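Bifunctional protein FolD (Thermus thermophilus, PDB 6V6Y) probably oxidises 5,10-methylenetetrahydrofolate to the 5,10-methenyl form with NADP and then hydrolyses that product to 10-formyltetrahydrofolate. Local coordinates at residues 105-110 with 117-122; 136-141 with 165-170; 158-163 with 180-185; 203-208 with 224-229. All coordinates share one frame; numbering follows the deposited sequence.

Contact 1 (105-110 with 117-122); sequences RVLEAI and DGFHPL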
# COMPACT_ATOMS: atom_id res chain seq x y z
N ARG A 105 1.39 16.48 8.36
CA ARG A 105 1.58 16.70 9.78
C ARG A 105 0.23 16.74 10.52
O ARG A 105 0.11 16.20 11.62
CB ARG A 105 2.37 17.99 10.01
CG ARG A 105 2.68 18.26 11.47
CD ARG A 105 4.10 17.91 11.83
NE ARG A 105 4.50 18.46 13.13
CZ ARG A 105 4.12 17.96 14.32
NH1 ARG A 105 3.33 16.89 14.38
NH2 ARG A 105 4.54 18.53 15.44
N VAL A 106 -0.79 17.35 9.90
CA VAL A 106 -2.10 17.43 10.53
C VAL A 106 -2.76 16.05 10.58
O VAL A 106 -3.25 15.62 11.63
CB VAL A 106 -2.99 18.45 9.80
CG1 VAL A 106 -4.47 18.24 10.15
CG2 VAL A 106 -2.53 19.86 10.11
N LEU A 107 -2.77 15.35 9.45
CA LEU A 107 -3.40 14.03 9.37
C LEU A 107 -2.74 13.05 10.34
O LEU A 107 -3.43 12.26 10.99
CB LEU A 107 -3.33 13.50 7.93
CG LEU A 107 -4.10 14.35 6.92
CD1 LEU A 107 -4.03 13.80 5.47
CD2 LEU A 107 -5.55 14.46 7.37
N GLU A 108 -1.41 13.09 10.45
CA GLU A 108 -0.71 12.20 11.39
C GLU A 108 -0.97 12.57 12.84
O GLU A 108 -0.73 11.74 13.73
CB GLU A 108 0.79 12.21 11.11
CG GLU A 108 1.16 11.61 9.74
CD GLU A 108 2.64 11.25 9.63
OE1 GLU A 108 3.39 11.47 10.61
OE2 GLU A 108 3.05 10.76 8.56
N ALA A 109 -1.47 13.78 13.11
CA ALA A 109 -1.82 14.17 14.48
C ALA A 109 -3.12 13.54 14.95
O ALA A 109 -3.32 13.38 16.16
CB ALA A 109 -1.92 15.68 14.61
N ILE A 110 -4.02 13.17 14.04
CA ILE A 110 -5.29 12.59 14.45
C ILE A 110 -5.04 11.21 15.02
O ILE A 110 -4.27 10.42 14.46
CB ILE A 110 -6.26 12.50 13.26
CG1 ILE A 110 -6.42 13.86 12.58
CG2 ILE A 110 -7.59 11.92 13.72
CD1 ILE A 110 -7.04 13.78 11.20
N ASP A 117 -11.35 9.11 8.21
CA ASP A 117 -10.94 9.18 6.80
C ASP A 117 -9.82 8.19 6.45
O ASP A 117 -9.52 8.01 5.26
CB ASP A 117 -10.48 10.61 6.45
CG ASP A 117 -11.54 11.40 5.67
OD1 ASP A 117 -12.42 10.79 5.03
OD2 ASP A 117 -11.46 12.64 5.67
N GLY A 118 -9.17 7.57 7.44
CA GLY A 118 -8.21 6.50 7.19
C GLY A 118 -6.88 6.93 6.63
O GLY A 118 -6.19 6.11 6.02
N PHE A 119 -6.48 8.19 6.82
CA PHE A 119 -5.25 8.70 6.24
C PHE A 119 -4.03 8.54 7.15
O PHE A 119 -2.90 8.66 6.67
CB PHE A 119 -5.41 10.18 5.86
CG PHE A 119 -6.42 10.43 4.76
CD1 PHE A 119 -6.68 9.44 3.81
CD2 PHE A 119 -7.09 11.64 4.67
CE1 PHE A 119 -7.61 9.66 2.80
CE2 PHE A 119 -8.02 11.87 3.66
CZ PHE A 119 -8.29 10.87 2.73
N HIS A 120 -4.24 8.25 8.43
CA HIS A 120 -3.11 8.11 9.33
C HIS A 120 -2.23 6.94 8.89
O HIS A 120 -2.75 5.86 8.57
CB HIS A 120 -3.59 7.90 10.76
CG HIS A 120 -2.49 7.97 11.78
ND1 HIS A 120 -1.54 6.98 11.91
CD2 HIS A 120 -2.18 8.92 12.70
CE1 HIS A 120 -0.69 7.31 12.87
NE2 HIS A 120 -1.06 8.48 13.36
N PRO A 121 -0.91 7.11 8.84
CA PRO A 121 -0.06 6.03 8.29
C PRO A 121 -0.26 4.69 8.99
O PRO A 121 -0.04 3.65 8.36
CB PRO A 121 1.37 6.57 8.47
CG PRO A 121 1.25 7.64 9.55
CD PRO A 121 -0.11 8.26 9.31
N LEU A 122 -0.72 4.67 10.24
CA LEU A 122 -1.03 3.39 10.89
C LEU A 122 -2.24 2.73 10.24
O LEU A 122 -2.28 1.50 10.11
CB LEU A 122 -1.26 3.59 12.40
CG LEU A 122 -1.92 2.40 13.15
CD1 LEU A 122 -1.13 1.10 13.01
CD2 LEU A 122 -2.16 2.70 14.65
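Glu108 OE2, which lies beside the ring of Pro121, is held by two partners: it accepts from Gln104 NE2 and forms a salt bridge with Arg126 NE of the second subunit. The methylenes of the same side chain pack across Pro121 at about a right angle, Glu108 CG lying 3.6 Å from Pro121 CD. Next to this pair, His120 turns its ring toward the end of helix 103-109. Its CG stands anti to the backbone N (chi1 -171°), which brings CD2 to 3.1 Å from Ile110 O and NE2 to 3.3 Å from Glu108 O. The other ring nitrogen faces its own chain: His120 ND1 accepts from Leu122 N at 3.0 Å with an N-H...N angle of 165°, and the donor lies only 10° out of the ring plane, a capping bond made from the N-cap position of helix 121-129. An alanine in place of His120 would probably leave Leu122 N without its capping acceptor and open a gap beside the carbonyls of Glu108 and Ile110. Farther along, Leu107 CD1 meets Phe119 CD2 obliquely at 3.8 Å. The contact thus joins the end of helix 103-109, which rests on helix 72-84 through Val106 and Ala109 and on strand 90-93 through Val106, to the start of helix 121-129, where Pro121 and Leu122 pack against Leu122 and Pro121 of the second subunit.

Contact 2 (136-141 with 165-170); sequences PCTPLG and NIVGKP. With NAP (NADP nicotinamide-adenine-dinucleotide phosphate), chain B.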
# COMPACT_ATOMS: atom_id res chain seq x y z
N PRO A 136 -9.88 4.37 3.88
CA PRO A 136 -10.46 5.56 3.25
C PRO A 136 -11.85 5.30 2.66
O PRO A 136 -12.18 4.20 2.22
CB PRO A 136 -9.43 5.93 2.18
CG PRO A 136 -8.09 5.36 2.76
CD PRO A 136 -8.55 4.04 3.31
N CYS A 137 -12.67 6.35 2.66
CA CYS A 137 -14.11 6.18 2.48
C CYS A 137 -14.49 5.95 1.02
O CYS A 137 -15.38 5.14 0.74
CB CYS A 137 -14.87 7.39 3.00
SG CYS A 137 -14.67 7.67 4.74
N THR A 138 -13.88 6.67 0.09
CA THR A 138 -14.24 6.43 -1.31
C THR A 138 -13.85 5.03 -1.74
O THR A 138 -14.69 4.33 -2.32
CB THR A 138 -13.63 7.50 -2.21
OG1 THR A 138 -14.09 8.79 -1.80
CG2 THR A 138 -14.03 7.26 -3.67
N PRO A 139 -12.63 4.55 -1.49
CA PRO A 139 -12.33 3.15 -1.86
C PRO A 139 -13.29 2.16 -1.22
O PRO A 139 -13.78 1.25 -1.91
CB PRO A 139 -10.88 2.95 -1.37
CG PRO A 139 -10.29 4.30 -1.26
CD PRO A 139 -11.43 5.25 -0.97
N LEU A 140 -13.55 2.29 0.08
CA LEU A 140 -14.53 1.42 0.72
C LEU A 140 -15.85 1.49 -0.02
O LEU A 140 -16.51 0.46 -0.24
CB LEU A 140 -14.74 1.82 2.19
CG LEU A 140 -13.64 1.41 3.17
CD1 LEU A 140 -13.80 2.15 4.51
CD2 LEU A 140 -13.64 -0.12 3.40
N GLY A 141 -16.24 2.69 -0.44
CA GLY A 141 -17.53 2.84 -1.10
C GLY A 141 -17.54 2.21 -2.48
O GLY A 141 -18.55 1.66 -2.91
N ASN A 165 -3.60 9.16 -2.64
CA ASN A 165 -3.80 8.60 -1.30
C ASN A 165 -5.28 8.60 -0.90
O ASN A 165 -5.67 7.85 0.01
CB ASN A 165 -3.00 9.40 -0.26
CG ASN A 165 -1.51 9.18 -0.36
OD1 ASN A 165 -1.05 8.10 -0.73
ND2 ASN A 165 -0.73 10.19 -0.00
N ILE A 166 -6.09 9.44 -1.53
CA ILE A 166 -7.51 9.50 -1.18
C ILE A 166 -8.31 8.41 -1.88
O ILE A 166 -9.29 7.90 -1.32
CB ILE A 166 -8.03 10.91 -1.49
CG1 ILE A 166 -7.37 11.90 -0.51
CG2 ILE A 166 -9.57 11.00 -1.36
CD1 ILE A 166 -7.17 13.27 -1.09
N VAL A 167 -7.92 8.01 -3.10
CA VAL A 167 -8.69 7.01 -3.85
C VAL A 167 -7.83 5.85 -4.37
O VAL A 167 -7.96 4.70 -3.91
CB VAL A 167 -9.46 7.67 -5.02
CG1 VAL A 167 -10.29 6.63 -5.74
CG2 VAL A 167 -10.32 8.82 -4.53
N GLY A 168 -6.97 6.12 -5.36
CA GLY A 168 -6.42 5.03 -6.17
C GLY A 168 -5.63 3.99 -5.37
O GLY A 168 -5.86 2.78 -5.50
N LYS A 169 -4.70 4.46 -4.53
CA LYS A 169 -3.86 3.51 -3.80
C LYS A 169 -4.61 2.73 -2.72
O LYS A 169 -4.49 1.49 -2.70
CB LYS A 169 -2.64 4.25 -3.25
CG LYS A 169 -1.70 4.71 -4.35
CD LYS A 169 -0.35 5.16 -3.78
CE LYS A 169 -0.46 6.52 -3.14
NZ LYS A 169 0.87 7.17 -3.04
N PRO A 170 -5.37 3.34 -1.81
CA PRO A 170 -6.16 2.47 -0.92
C PRO A 170 -7.16 1.61 -1.71
O PRO A 170 -7.39 0.44 -1.34
CB PRO A 170 -6.86 3.46 0.03
CG PRO A 170 -6.71 4.81 -0.59
CD PRO A 170 -5.51 4.77 -1.48
PA NAP B . -5.44 13.50 -7.56
O1A NAP B . -5.87 14.92 -7.52
O2A NAP B . -4.33 13.25 -6.61
O5B NAP B . -5.02 13.10 -9.06
C5B NAP B . -5.66 12.01 -9.69
C4B NAP B . -4.66 11.14 -10.43
O4B NAP B . -5.09 10.93 -11.76
C3B NAP B . -3.27 11.75 -10.51
O3B NAP B . -2.44 11.14 -9.55
C2B NAP B . -2.78 11.51 -11.93
O2B NAP B . -1.70 10.61 -11.99
C1B NAP B . -3.99 10.90 -12.64
N9A NAP B . -4.28 11.65 -13.88
C8A NAP B . -4.67 12.97 -13.96
N7A NAP B . -4.83 13.28 -15.27
C5A NAP B . -4.56 12.19 -16.02
C6A NAP B . -4.58 11.97 -17.39
N6A NAP B . -4.91 12.96 -18.22
N1A NAP B . -4.24 10.73 -17.89
C2A NAP B . -3.90 9.71 -17.02
N3A NAP B . -3.89 9.94 -15.65
C4A NAP B . -4.21 11.16 -15.16
O3 NAP B . -6.69 12.54 -7.27
PN NAP B . -8.00 12.73 -6.35
O1N NAP B . -7.64 13.54 -5.17
O2N NAP B . -8.64 11.40 -6.18
O5D NAP B . -8.94 13.62 -7.31
C5D NAP B . -9.38 13.10 -8.54
C4D NAP B . -10.85 13.42 -8.77
O4D NAP B . -11.67 12.58 -7.97
C3D NAP B . -11.15 14.86 -8.38
O3D NAP B . -11.74 15.53 -9.47
C2D NAP B . -12.15 14.76 -7.25
O2D NAP B . -13.19 15.69 -7.43
C1D NAP B . -12.68 13.35 -7.35
N1N NAP B . -13.01 12.82 -6.01
C2N NAP B . -14.29 12.43 -5.75
C3N NAP B . -14.64 11.93 -4.50
C7N NAP B . -16.02 11.41 -4.26
O7N NAP B . -16.39 11.01 -2.96
N7N NAP B . -16.86 11.33 -5.29
C4N NAP B . -13.67 11.83 -3.51
C5N NAP B . -12.36 12.23 -3.79
C6N NAP B . -12.05 12.72 -5.05
P2B NAP B . -0.21 11.04 -11.55
O1X NAP B . -0.10 11.01 -10.04
O2X NAP B . 0.77 10.06 -12.14
O3X NAP B . 0.09 12.44 -12.05
O HOH W 1 -11.32 8.47 0.54
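Pro139 and Pro136 pack onto Pro170, and this trio of rings is the apolar centre of the contact. Pro136 CG approaches Pro170 CB to 3.5 Å, and Pro139 CG reaches Pro170 CG at 3.7 Å. The ring of Pro139 also rests on backbone, its CD only 3.4 Å from Ile166 O. That carbonyl is not without a polar partner: a water donates to Ile166 O at 2.8 Å and accepts from Thr138 N at 3.2 Å, so the first turn of helix 137-148 is tied to the 165-167 loop through solvent. Thr138 divides its two branches between protein and cofactor. With CG2 anti to the backbone N and OG1 beside it (chi1 -58°), the methyl meets Val167 CG2 at 4.1 Å, while the hydroxyl looks to the nicotinamide amide. Its bond to the NADP carboxamide oxygen is weak and unsettled; its stronger partner is Thr261 OG1. Val167 CG2 itself lies 3.5 Å from NADP O2N, an oxygen of the diphosphate. In the second shell, Ser164 OG accepts from Val167 N and so fixes the turn before helix 168-177, Leu127 backs both Pro136 and Pro170, and Asn165 ND2 donates to Ser129 O of the second subunit. A turn leading from strand 157-161 into a helix whose N-terminal end faces the dinucleotide diphosphate is the classic Rossmann arrangement, consistent with the NAD(P)-binding family of this region.

Contact 3 (158-163 with 180-185); sequences VVVVGR and ATVTLA. With NAP (NADP nicotinamide-adenine-dinucleotide phosphate), chain B.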
# COMPACT_ATOMS: atom_id res chain seq x y z
N VAL A 158 -8.97 -5.79 -12.82
CA VAL A 158 -9.37 -4.43 -12.45
C VAL A 158 -8.26 -3.46 -12.82
O VAL A 158 -7.09 -3.67 -12.44
CB VAL A 158 -9.70 -4.32 -10.96
CG1 VAL A 158 -10.14 -2.91 -10.62
CG2 VAL A 158 -10.76 -5.35 -10.58
N VAL A 159 -8.61 -2.41 -13.56
CA VAL A 159 -7.72 -1.26 -13.77
C VAL A 159 -8.24 -0.07 -12.96
O VAL A 159 -9.43 0.28 -13.03
CB VAL A 159 -7.58 -0.90 -15.26
CG1 VAL A 159 -6.71 0.35 -15.41
CG2 VAL A 159 -6.99 -2.08 -16.05
N VAL A 160 -7.35 0.52 -12.17
CA VAL A 160 -7.62 1.72 -11.41
C VAL A 160 -6.78 2.83 -12.04
O VAL A 160 -5.55 2.69 -12.15
CB VAL A 160 -7.25 1.51 -9.93
CG1 VAL A 160 -7.47 2.77 -9.12
CG2 VAL A 160 -8.00 0.30 -9.38
N VAL A 161 -7.43 3.89 -12.51
CA VAL A 161 -6.70 5.01 -13.12
C VAL A 161 -6.68 6.17 -12.14
O VAL A 161 -7.72 6.76 -11.84
CB VAL A 161 -7.30 5.44 -14.47
CG1 VAL A 161 -6.35 6.43 -15.15
CG2 VAL A 161 -7.57 4.22 -15.38
N GLY A 162 -5.48 6.52 -11.69
CA GLY A 162 -5.29 7.52 -10.67
C GLY A 162 -4.68 6.84 -9.46
O GLY A 162 -5.09 5.74 -9.09
N ARG A 163 -3.70 7.48 -8.83
CA ARG A 163 -2.95 6.82 -7.78
C ARG A 163 -2.84 7.70 -6.55
O ARG A 163 -1.80 7.74 -5.88
CB ARG A 163 -1.56 6.42 -8.29
CG ARG A 163 -0.77 7.61 -8.80
CD ARG A 163 0.70 7.31 -9.02
NE ARG A 163 1.28 8.37 -9.84
CZ ARG A 163 2.55 8.44 -10.20
NH1 ARG A 163 3.42 7.52 -9.80
NH2 ARG A 163 2.96 9.45 -10.96
N ALA A 180 -8.85 -9.58 -6.59
CA ALA A 180 -8.75 -9.05 -7.95
C ALA A 180 -7.29 -8.98 -8.41
O ALA A 180 -6.37 -8.87 -7.60
CB ALA A 180 -9.37 -7.66 -8.03
N THR A 181 -7.09 -9.01 -9.73
CA THR A 181 -5.83 -8.64 -10.35
C THR A 181 -5.87 -7.14 -10.64
O THR A 181 -6.74 -6.68 -11.38
CB THR A 181 -5.58 -9.42 -11.64
OG1 THR A 181 -5.48 -10.82 -11.34
CG2 THR A 181 -4.28 -8.95 -12.32
N VAL A 182 -4.95 -6.38 -10.06
CA VAL A 182 -5.06 -4.93 -10.02
C VAL A 182 -3.95 -4.29 -10.83
O VAL A 182 -2.78 -4.62 -10.66
CB VAL A 182 -5.05 -4.41 -8.57
CG1 VAL A 182 -5.07 -2.89 -8.59
CG2 VAL A 182 -6.27 -4.95 -7.82
N THR A 183 -4.33 -3.35 -11.69
CA THR A 183 -3.39 -2.50 -12.41
C THR A 183 -3.62 -1.08 -11.93
O THR A 183 -4.76 -0.59 -11.98
CB THR A 183 -3.59 -2.62 -13.93
OG1 THR A 183 -3.41 -3.97 -14.32
CG2 THR A 183 -2.60 -1.76 -14.69
N LEU A 184 -2.56 -0.44 -11.44
CA LEU A 184 -2.61 0.97 -11.08
C LEU A 184 -2.00 1.77 -12.23
O LEU A 184 -0.80 1.64 -12.53
CB LEU A 184 -1.88 1.25 -9.77
CG LEU A 184 -2.72 1.31 -8.49
CD1 LEU A 184 -1.85 1.27 -7.23
CD2 LEU A 184 -3.64 2.53 -8.45
N ALA A 185 -2.83 2.58 -12.88
CA ALA A 185 -2.40 3.47 -13.96
C ALA A 185 -2.52 4.91 -13.49
O ALA A 185 -3.13 5.21 -12.45
CB ALA A 185 -3.22 3.22 -15.24
PA NAP B . -5.44 13.50 -7.56
O1A NAP B . -5.87 14.92 -7.52
O2A NAP B . -4.33 13.25 -6.61
O5B NAP B . -5.02 13.10 -9.06
C5B NAP B . -5.66 12.01 -9.69
C4B NAP B . -4.66 11.14 -10.43
O4B NAP B . -5.09 10.93 -11.76
C3B NAP B . -3.27 11.75 -10.51
O3B NAP B . -2.44 11.14 -9.55
C2B NAP B . -2.78 11.51 -11.93
O2B NAP B . -1.70 10.61 -11.99
C1B NAP B . -3.99 10.90 -12.64
N9A NAP B . -4.28 11.65 -13.88
C8A NAP B . -4.67 12.97 -13.96
N7A NAP B . -4.83 13.28 -15.27
C5A NAP B . -4.56 12.19 -16.02
C6A NAP B . -4.58 11.97 -17.39
N6A NAP B . -4.91 12.96 -18.22
N1A NAP B . -4.24 10.73 -17.89
C2A NAP B . -3.90 9.71 -17.02
N3A NAP B . -3.89 9.94 -15.65
C4A NAP B . -4.21 11.16 -15.16
O3 NAP B . -6.69 12.54 -7.27
PN NAP B . -8.00 12.73 -6.35
O1N NAP B . -7.64 13.54 -5.17
O2N NAP B . -8.64 11.40 -6.18
O5D NAP B . -8.94 13.62 -7.31
C5D NAP B . -9.38 13.10 -8.54
C4D NAP B . -10.85 13.42 -8.77
O4D NAP B . -11.67 12.58 -7.97
C3D NAP B . -11.15 14.86 -8.38
O3D NAP B . -11.74 15.53 -9.47
C2D NAP B . -12.15 14.76 -7.25
O2D NAP B . -13.19 15.69 -7.43
C1D NAP B . -12.68 13.35 -7.35
N1N NAP B . -13.01 12.82 -6.01
C2N NAP B . -14.29 12.43 -5.75
C3N NAP B . -14.64 11.93 -4.50
C7N NAP B . -16.02 11.41 -4.26
O7N NAP B . -16.39 11.01 -2.96
N7N NAP B . -16.86 11.33 -5.29
C4N NAP B . -13.67 11.83 -3.51
C5N NAP B . -12.36 12.23 -3.79
C6N NAP B . -12.05 12.72 -5.05
P2B NAP B . -0.21 11.04 -11.55
O1X NAP B . -0.10 11.01 -10.04
O2X NAP B . 0.77 10.06 -12.14
O3X NAP B . 0.09 12.44 -12.05
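Val158, Val160 and Gly162 donate their backbone N-H groups to Thr181, Thr183 and Ala185 in turn, while Thr183 N and Ala185 N return bonds to Val158 O and Val160 O. All five are short, and Val160 N to Thr183 O, at 2.8 Å and 178°, is almost straight. Strands 158-161 and 181-185 run parallel, with axes 4.8 Å apart and 22° between them; with helix 168-177 they form a Rossmann beta-alpha-beta unit. Side chains pack closely here: Val158 CG2 touches Ala180 CB at 3.7 Å, and Val160 CG1 lies beside Leu184 CD2 at 3.9 Å under that helix. Val161 and Ala185, on the other face, meet helix 192-196; past 182-184 the sheet runs on, antiparallel, into the second subunit. Beyond Gly162, whose CA comes within 3.6 Å of NADP O4B, the packing gives way to the partly exposed Arg163, whose extended chain leads away from 180-185. Its guanidinium meets the 2'-phosphate edge-on: NE donates to O1X at 3.0 Å, and NH2 to O2X at 2.6 Å. Arg163 NH1 forms a salt bridge with Asp179 of the second subunit. Pairing of a guanidinium with this extra phosphate is consistent with a preference for NADP over NAD.

Contact 4 (203-208 with 224-229); sequences VVAVGR and VDVGVN. With NAP (NADP nicotinamide-adenine-dinucleotide phosphate), chain B.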
# COMPACT_ATOMS: atom_id res chain seq x y z
N VAL A 203 -12.08 1.52 -12.89
CA VAL A 203 -12.35 2.58 -11.92
C VAL A 203 -11.51 3.79 -12.29
O VAL A 203 -10.28 3.68 -12.40
CB VAL A 203 -12.04 2.14 -10.48
CG1 VAL A 203 -12.56 3.17 -9.47
CG2 VAL A 203 -12.61 0.74 -10.22
N VAL A 204 -12.15 4.94 -12.46
CA VAL A 204 -11.46 6.14 -12.95
C VAL A 204 -11.57 7.24 -11.89
O VAL A 204 -12.67 7.67 -11.54
CB VAL A 204 -12.03 6.62 -14.29
CG1 VAL A 204 -11.23 7.80 -14.83
CG2 VAL A 204 -12.06 5.45 -15.32
N ALA A 205 -10.40 7.70 -11.39
CA ALA A 205 -10.33 8.81 -10.42
C ALA A 205 -9.18 9.75 -10.82
O ALA A 205 -8.12 9.79 -10.19
CB ALA A 205 -10.15 8.30 -8.99
N VAL A 206 -9.40 10.56 -11.86
CA VAL A 206 -8.37 11.45 -12.36
C VAL A 206 -8.76 12.92 -12.32
O VAL A 206 -7.87 13.78 -12.32
CB VAL A 206 -7.95 11.06 -13.79
CG1 VAL A 206 -7.40 9.64 -13.81
CG2 VAL A 206 -9.13 11.17 -14.73
N GLY A 207 -10.05 13.26 -12.30
CA GLY A 207 -10.44 14.66 -12.30
C GLY A 207 -10.27 15.37 -13.63
O GLY A 207 -9.88 16.54 -13.66
N ARG A 208 -10.57 14.68 -14.74
CA ARG A 208 -10.59 15.27 -16.08
C ARG A 208 -11.96 14.96 -16.66
O ARG A 208 -12.28 13.77 -16.86
CB ARG A 208 -9.46 14.73 -16.98
CG ARG A 208 -8.04 14.68 -16.35
CD ARG A 208 -7.56 16.04 -15.80
NE ARG A 208 -6.13 16.07 -15.44
CZ ARG A 208 -5.66 16.44 -14.24
NH1 ARG A 208 -6.50 16.79 -13.26
NH2 ARG A 208 -4.34 16.45 -13.99
N VAL A 224 -16.69 2.34 -13.08
CA VAL A 224 -16.94 3.11 -11.86
C VAL A 224 -16.25 4.46 -12.01
O VAL A 224 -15.03 4.52 -12.18
CB VAL A 224 -16.44 2.36 -10.62
CG1 VAL A 224 -16.62 3.20 -9.37
CG2 VAL A 224 -17.16 1.01 -10.49
N ASP A 225 -17.02 5.54 -11.94
CA ASP A 225 -16.55 6.89 -12.26
C ASP A 225 -16.47 7.71 -10.98
O ASP A 225 -17.49 8.20 -10.49
CB ASP A 225 -17.48 7.53 -13.28
CG ASP A 225 -16.96 8.85 -13.82
OD1 ASP A 225 -15.95 9.39 -13.30
OD2 ASP A 225 -17.57 9.36 -14.78
N VAL A 226 -15.26 7.91 -10.47
CA VAL A 226 -15.06 8.65 -9.22
C VAL A 226 -14.95 10.15 -9.44
O VAL A 226 -15.05 10.92 -8.48
CB VAL A 226 -13.82 8.10 -8.48
CG1 VAL A 226 -13.68 8.69 -7.08
CG2 VAL A 226 -13.87 6.56 -8.40
N GLY A 227 -14.79 10.59 -10.69
CA GLY A 227 -14.55 12.01 -10.92
C GLY A 227 -15.74 12.86 -10.55
O GLY A 227 -16.90 12.46 -10.67
N VAL A 228 -15.46 14.07 -10.08
CA VAL A 228 -16.50 15.05 -9.82
C VAL A 228 -15.99 16.38 -10.34
O VAL A 228 -15.26 17.09 -9.65
CB VAL A 228 -16.85 15.12 -8.31
CG1 VAL A 228 -17.67 16.37 -8.01
CG2 VAL A 228 -17.58 13.86 -7.85
N ASN A 229 -16.32 16.71 -11.58
CA ASN A 229 -15.76 17.88 -12.25
C ASN A 229 -16.86 18.94 -12.41
O ASN A 229 -17.79 18.77 -13.21
CB ASN A 229 -15.15 17.50 -13.60
CG ASN A 229 -14.12 16.38 -13.48
OD1 ASN A 229 -12.98 16.61 -13.09
ND2 ASN A 229 -14.54 15.15 -13.80
PA NAP B . -5.44 13.50 -7.56
O1A NAP B . -5.87 14.92 -7.52
O2A NAP B . -4.33 13.25 -6.61
O5B NAP B . -5.02 13.10 -9.06
C5B NAP B . -5.66 12.01 -9.69
C4B NAP B . -4.66 11.14 -10.43
O4B NAP B . -5.09 10.93 -11.76
C3B NAP B . -3.27 11.75 -10.51
O3B NAP B . -2.44 11.14 -9.55
C2B NAP B . -2.78 11.51 -11.93
O2B NAP B . -1.70 10.61 -11.99
C1B NAP B . -3.99 10.90 -12.64
N9A NAP B . -4.28 11.65 -13.88
C8A NAP B . -4.67 12.97 -13.96
N7A NAP B . -4.83 13.28 -15.27
C5A NAP B . -4.56 12.19 -16.02
C6A NAP B . -4.58 11.97 -17.39
N6A NAP B . -4.91 12.96 -18.22
N1A NAP B . -4.24 10.73 -17.89
C2A NAP B . -3.90 9.71 -17.02
N3A NAP B . -3.89 9.94 -15.65
C4A NAP B . -4.21 11.16 -15.16
O3 NAP B . -6.69 12.54 -7.27
PN NAP B . -8.00 12.73 -6.35
O1N NAP B . -7.64 13.54 -5.17
O2N NAP B . -8.64 11.40 -6.18
O5D NAP B . -8.94 13.62 -7.31
C5D NAP B . -9.38 13.10 -8.54
C4D NAP B . -10.85 13.42 -8.77
O4D NAP B . -11.67 12.58 -7.97
C3D NAP B . -11.15 14.86 -8.38
O3D NAP B . -11.74 15.53 -9.47
C2D NAP B . -12.15 14.76 -7.25
O2D NAP B . -13.19 15.69 -7.43
C1D NAP B . -12.68 13.35 -7.35
N1N NAP B . -13.01 12.82 -6.01
C2N NAP B . -14.29 12.43 -5.75
C3N NAP B . -14.64 11.93 -4.50
C7N NAP B . -16.02 11.41 -4.26
O7N NAP B . -16.39 11.01 -2.96
N7N NAP B . -16.86 11.33 -5.29
C4N NAP B . -13.67 11.83 -3.51
C5N NAP B . -12.36 12.23 -3.79
C6N NAP B . -12.05 12.72 -5.05
P2B NAP B . -0.21 11.04 -11.55
O1X NAP B . -0.10 11.01 -10.04
O2X NAP B . 0.77 10.06 -12.14
O3X NAP B . 0.09 12.44 -12.05
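Val226 CB sits 3.3 Å from Val204 O and 3.7 Å from Ala205 CB. Its CG2 meets Val204 O at 3.5 Å and then Val203 CG1, whereas CG1, anti to the backbone N (chi1 -172°), lies 4.0 Å from both Ala205 CB and NADP C2N of the nicotinamide. Two backbone bonds keep the register, Val204 N to Val224 O and Val226 N to Val204 O, the latter 2.8 Å. Just past them, Asp225 OD1 accepts from Gly227 N, an Asx turn that shapes the loop leaving strand 222-225; OD1 also accepts from Asp238 N, and OD2 from Val239 N. At the far end, Asn229 OD1 lies over Gly207 C at 3.0 Å, while ND2 donates to Leu236 O and Asp238 OD1. An alanine in place of Asn229 would probably leave those two oxygens short of a donor and open a gap over the Gly207 carbonyl carbon. Arg208 lays one face of its guanidinium near adenine C8A, and Gly207 CA lies 3.2 Å from ribose O3D, where a side chain would clash. With one weak bond, ribose O2D to Val228 O, this side of the site probably recognises the cofactor more by shape and close packing than by strong hydrogen bonds.

Contacts 2, 3 and 4 all touch the same NADP: contact 3 holds the 2'-phosphate and touches the adenosine ribose, contact 4 lines the adenine, both riboses and part of the nicotinamide, and contact 2 meets the diphosphate and the nicotinamide. Their centres lie 12 to 13 Å apart. Contacts 3 and 4 share the sheet, Val161 N probably bonding to Val203 O at 2.9 Å. Val167 CG1 of contact 2 packs on Ala205 CB of contact 4 at 3.7 Å. Contact 1 stands off, its centre 24 Å from those of contacts 3 and 4, but reaches contact 2 where Phe119 CZ meets Ile166 CG1 at 3.5 Å; the Phe119 side chain is about 8 Å from NADP between nearest atoms.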